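Local structure of 2-c-methyl-d-erythritol 2,4-cyclodiphosphate synthase (Plasmodium falciparum, 4C81) at the interface of chains A and B. The protein catalyses the zinc-dependent, CMP-releasing cyclisation that forms 2-C-methyl-D-erythritol 2,4-cyclodiphosphate, a step of the non-mevalonate isoprenoid pathway. Numbering follows the deposited sequence. Chains: chain A/B, 2-c-methyl-d-erythritol 2,4-cyclodiphosphate synthase.

Contact 1: the interface of chains A and B. Residues chain A 10, 176-178; chain B 10, 178.
B:Ile10 reaches across to A:Leu178 and A:Ile10 in an apolar seam between subunits of this IspF (YgbB-family) enzyme, whose members work as homotrimers. Most of the surface hidden in the patch belongs to B:Ile10, 59 Å² of a total of 112 Å²; its CB and gamma-methyl CG2 both pack on A:Leu178, while the longer branch goes to A:Ile10. The branch point CB rests against the branch point of A:Leu178, with 3.6 Å between B:Ile10 CB and A:Leu178 CG, and the two side chains cross obliquely. CG2 of B:Ile10 lies 3.7 Å from the same A:Leu178 CG and also borders the main chain of A:Asn176 and A:Ile177. The longer branch runs on past this strand: with CG1 anti to the backbone N (chi1 -174°) and the chain extended beyond it, CD1 of B:Ile10 comes to 3.6 Å from CD1 of A:Ile10. CB of A:Asn176 flanks the same methyl, while the amide of that asparagine is turned away from it.

Both isoleucines have the same torsions yet play unequal parts. A:Ile10 offers mainly the end of its long branch and crosses its counterpart at about a right angle, whereas B:Ile10 is engaged along its length. This inequality fits a trimeric arrangement, in which the A-B contact is not an exact two-fold. The two copies of Leu178 also differ: CD1 of A:Leu178 packs against the backbone N of B:Ile10 at 3.5 Å, whereas B:Leu178 meets that methyl at the margin, through CD2 at 4.0 Å.

Behind these contacts, strand 9-21 and strand 170-181 run as neighbours within each subunit and set residues 10 and 178 side by side, CA of A:Ile10 lying 4.8 Å from CA of A:Leu178. Their side chains project towards the other subunit. Leucine CG is anti to the carbonyl carbon (chi1 -72°) in A:Leu178, which brings CG and the CD1 methyl against chain B.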
# COMPACT_ATOMS: atom_id res chain seq x y z
N ILE A 10 -11.14 -5.47 3.17
CA ILE A 10 -10.09 -4.75 2.46
C ILE A 10 -9.11 -5.74 1.84
O ILE A 10 -8.78 -6.77 2.44
CB ILE A 10 -9.31 -3.78 3.41
CG1 ILE A 10 -8.31 -2.91 2.64
CG2 ILE A 10 -8.58 -4.56 4.50
CD1 ILE A 10 -7.72 -1.80 3.47
N ASN A 176 -5.80 -1.71 -4.63
CA ASN A 176 -6.49 -1.63 -3.35
C ASN A 176 -7.98 -1.71 -3.59
O ASN A 176 -8.52 -0.99 -4.43
CB ASN A 176 -6.17 -0.31 -2.65
CG ASN A 176 -4.69 -0.10 -2.48
OD1 ASN A 176 -4.12 -0.45 -1.45
ND2 ASN A 176 -4.04 0.45 -3.51
N ILE A 177 -8.65 -2.58 -2.84
CA ILE A 177 -10.06 -2.87 -3.09
C ILE A 177 -10.86 -3.01 -1.79
O ILE A 177 -10.31 -3.37 -0.75
CB ILE A 177 -10.19 -4.16 -3.93
CG1 ILE A 177 -11.56 -4.24 -4.61
CG2 ILE A 177 -9.88 -5.40 -3.10
CD1 ILE A 177 -11.62 -5.28 -5.68
N LEU A 178 -12.14 -2.67 -1.87
CA LEU A 178 -13.09 -2.98 -0.80
C LEU A 178 -14.13 -3.93 -1.37
O LEU A 178 -14.63 -3.72 -2.48
CB LEU A 178 -13.79 -1.72 -0.31
CG LEU A 178 -12.96 -0.75 0.52
CD1 LEU A 178 -13.78 0.51 0.79
CD2 LEU A 178 -12.48 -1.37 1.83
N ILE B 10 -12.35 3.28 -0.86
CA ILE B 10 -10.95 3.20 -0.46
C ILE B 10 -10.08 3.93 -1.48
O ILE B 10 -10.32 3.86 -2.69
CB ILE B 10 -10.47 1.72 -0.34
CG1 ILE B 10 -9.04 1.64 0.23
CG2 ILE B 10 -10.53 1.02 -1.68
CD1 ILE B 10 -8.63 0.23 0.60
N LEU B 178 -10.24 6.29 3.69
CA LEU B 178 -11.61 5.84 3.46
C LEU B 178 -12.49 7.07 3.33
O LEU B 178 -12.36 8.02 4.11
CB LEU B 178 -12.12 5.00 4.64
CG LEU B 178 -11.53 3.60 4.78
CD1 LEU B 178 -12.04 2.99 6.08
CD2 LEU B 178 -11.87 2.71 3.59

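Contact 2: the interface of chains A and B. Residues chain A 160, 162; chain B 16-18, 169-170.
The loop of chain A between strand 152-157 and helix 163-166 docks on strand 9-21 of chain B and on the start of its strand 170-181. A:Leu162 and A:Glu160 do most of the work on one side, B:Lys18 on the other. CD1 of A:Leu162 rests over the place where the two chain B strands lie side by side, packing on CG of B:Lys18 at 3.8 Å and on CB of B:Ala170 at 3.9 Å. The lysine is extended as far as CD and then bends twice (chi3 67°, chi4 58°), which brings the terminal amine NZ back over the leucine, 3.3 Å from CD2 of A:Leu162. This bend leaves NZ well separated from the glutamate carboxylate, 6.4 Å from OE1 of A:Glu160, and any attraction between the two would act at a distance rather than through a salt bridge. B:Lys169, poorly ordered, adds a loose aliphatic flank beside the leucine.

A:Glu160 has a left-handed backbone conformation, and its side chain slides past B:Ile16 in the opposite direction. Its CB lies against the aliphatic part of B:Lys18, and its CG against CG2 of B:Ile16. A bend at chi2 (-67°) turns the carboxylate towards the main chain of the B strand, near B:His17. That histidine is a zinc ligand, so the loop of chain A approaches the backbone that carries the metal site of chain B. Water 1 bridges the remaining gap, 2.7 Å from carboxylate OE2 of A:Glu160 and 2.7 Å from the carbonyl O of B:Ile16.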
# COMPACT_ATOMS: atom_id res chain seq x y z
N GLU A 160 11.07 8.67 -10.55
CA GLU A 160 12.08 9.75 -10.62
C GLU A 160 13.41 9.30 -11.24
O GLU A 160 14.47 9.83 -10.91
CB GLU A 160 12.31 10.36 -9.23
CG GLU A 160 11.08 11.04 -8.64
CD GLU A 160 10.66 12.29 -9.41
OE1 GLU A 160 11.54 13.01 -9.91
OE2 GLU A 160 9.44 12.54 -9.51
N LEU A 162 15.07 6.78 -10.59
CA LEU A 162 15.92 6.15 -9.57
C LEU A 162 15.54 4.68 -9.34
O LEU A 162 14.36 4.31 -9.43
CB LEU A 162 15.81 6.90 -8.25
CG LEU A 162 16.23 8.37 -8.23
CD1 LEU A 162 16.01 8.95 -6.85
CD2 LEU A 162 17.68 8.53 -8.66
N ILE B 16 6.78 10.13 -4.64
CA ILE B 16 8.22 10.06 -4.41
C ILE B 16 8.86 11.33 -4.94
O ILE B 16 8.47 11.82 -6.01
CB ILE B 16 8.85 8.80 -5.09
CG1 ILE B 16 10.37 8.77 -4.91
CG2 ILE B 16 8.48 8.75 -6.58
CD1 ILE B 16 11.03 7.48 -5.36
N HIS B 17 9.81 11.89 -4.19
CA HIS B 17 10.62 13.00 -4.68
C HIS B 17 12.08 12.82 -4.33
O HIS B 17 12.41 12.23 -3.30
CB HIS B 17 10.09 14.34 -4.16
CG HIS B 17 8.83 14.79 -4.85
ND1 HIS B 17 8.81 15.20 -6.17
CD2 HIS B 17 7.55 14.85 -4.42
CE1 HIS B 17 7.58 15.51 -6.51
NE2 HIS B 17 6.79 15.31 -5.47
N LYS B 18 12.94 13.32 -5.22
CA LYS B 18 14.38 13.32 -5.02
C LYS B 18 14.75 14.38 -3.99
O LYS B 18 14.20 15.48 -4.00
CB LYS B 18 15.11 13.62 -6.33
CG LYS B 18 14.90 12.58 -7.42
CD LYS B 18 15.51 13.01 -8.76
CE LYS B 18 17.03 13.09 -8.72
NZ LYS B 18 17.66 11.79 -8.33
N LYS B 169 18.60 9.41 -1.43
CA LYS B 169 18.43 9.97 -2.76
C LYS B 169 16.98 10.38 -3.00
O LYS B 169 16.69 11.19 -3.88
CB LYS B 169 18.87 8.97 -3.83
CG LYS B 169 20.36 8.64 -3.80
CD LYS B 169 20.74 7.57 -4.82
CE LYS B 169 20.75 8.12 -6.24
NZ LYS B 169 21.22 7.11 -7.23
N ALA B 170 16.06 9.81 -2.22
CA ALA B 170 14.64 10.10 -2.36
C ALA B 170 13.88 9.80 -1.07
O ALA B 170 14.40 9.15 -0.16
CB ALA B 170 14.05 9.29 -3.51
O HOH W 1 7.07 12.49 -8.27

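The C-alpha centres of contact 1 and contact 2 are about 27 Å apart. Strands 9-21 and 170-181 of chain B serve both, meeting chain A near residues 10 and 178 in contact 1 and near the zinc-binding B:His17 in contact 2. Chain A changes element between them, using its own strands 9-21 and 170-181 at contact 1 and the loop after strand 152-157 at contact 2. Two separated patches on the same pair of strands may help to set how the subunits are oriented in the trimer, and contact 2 lies beside a zinc ligand, so assembly may bear on the active site.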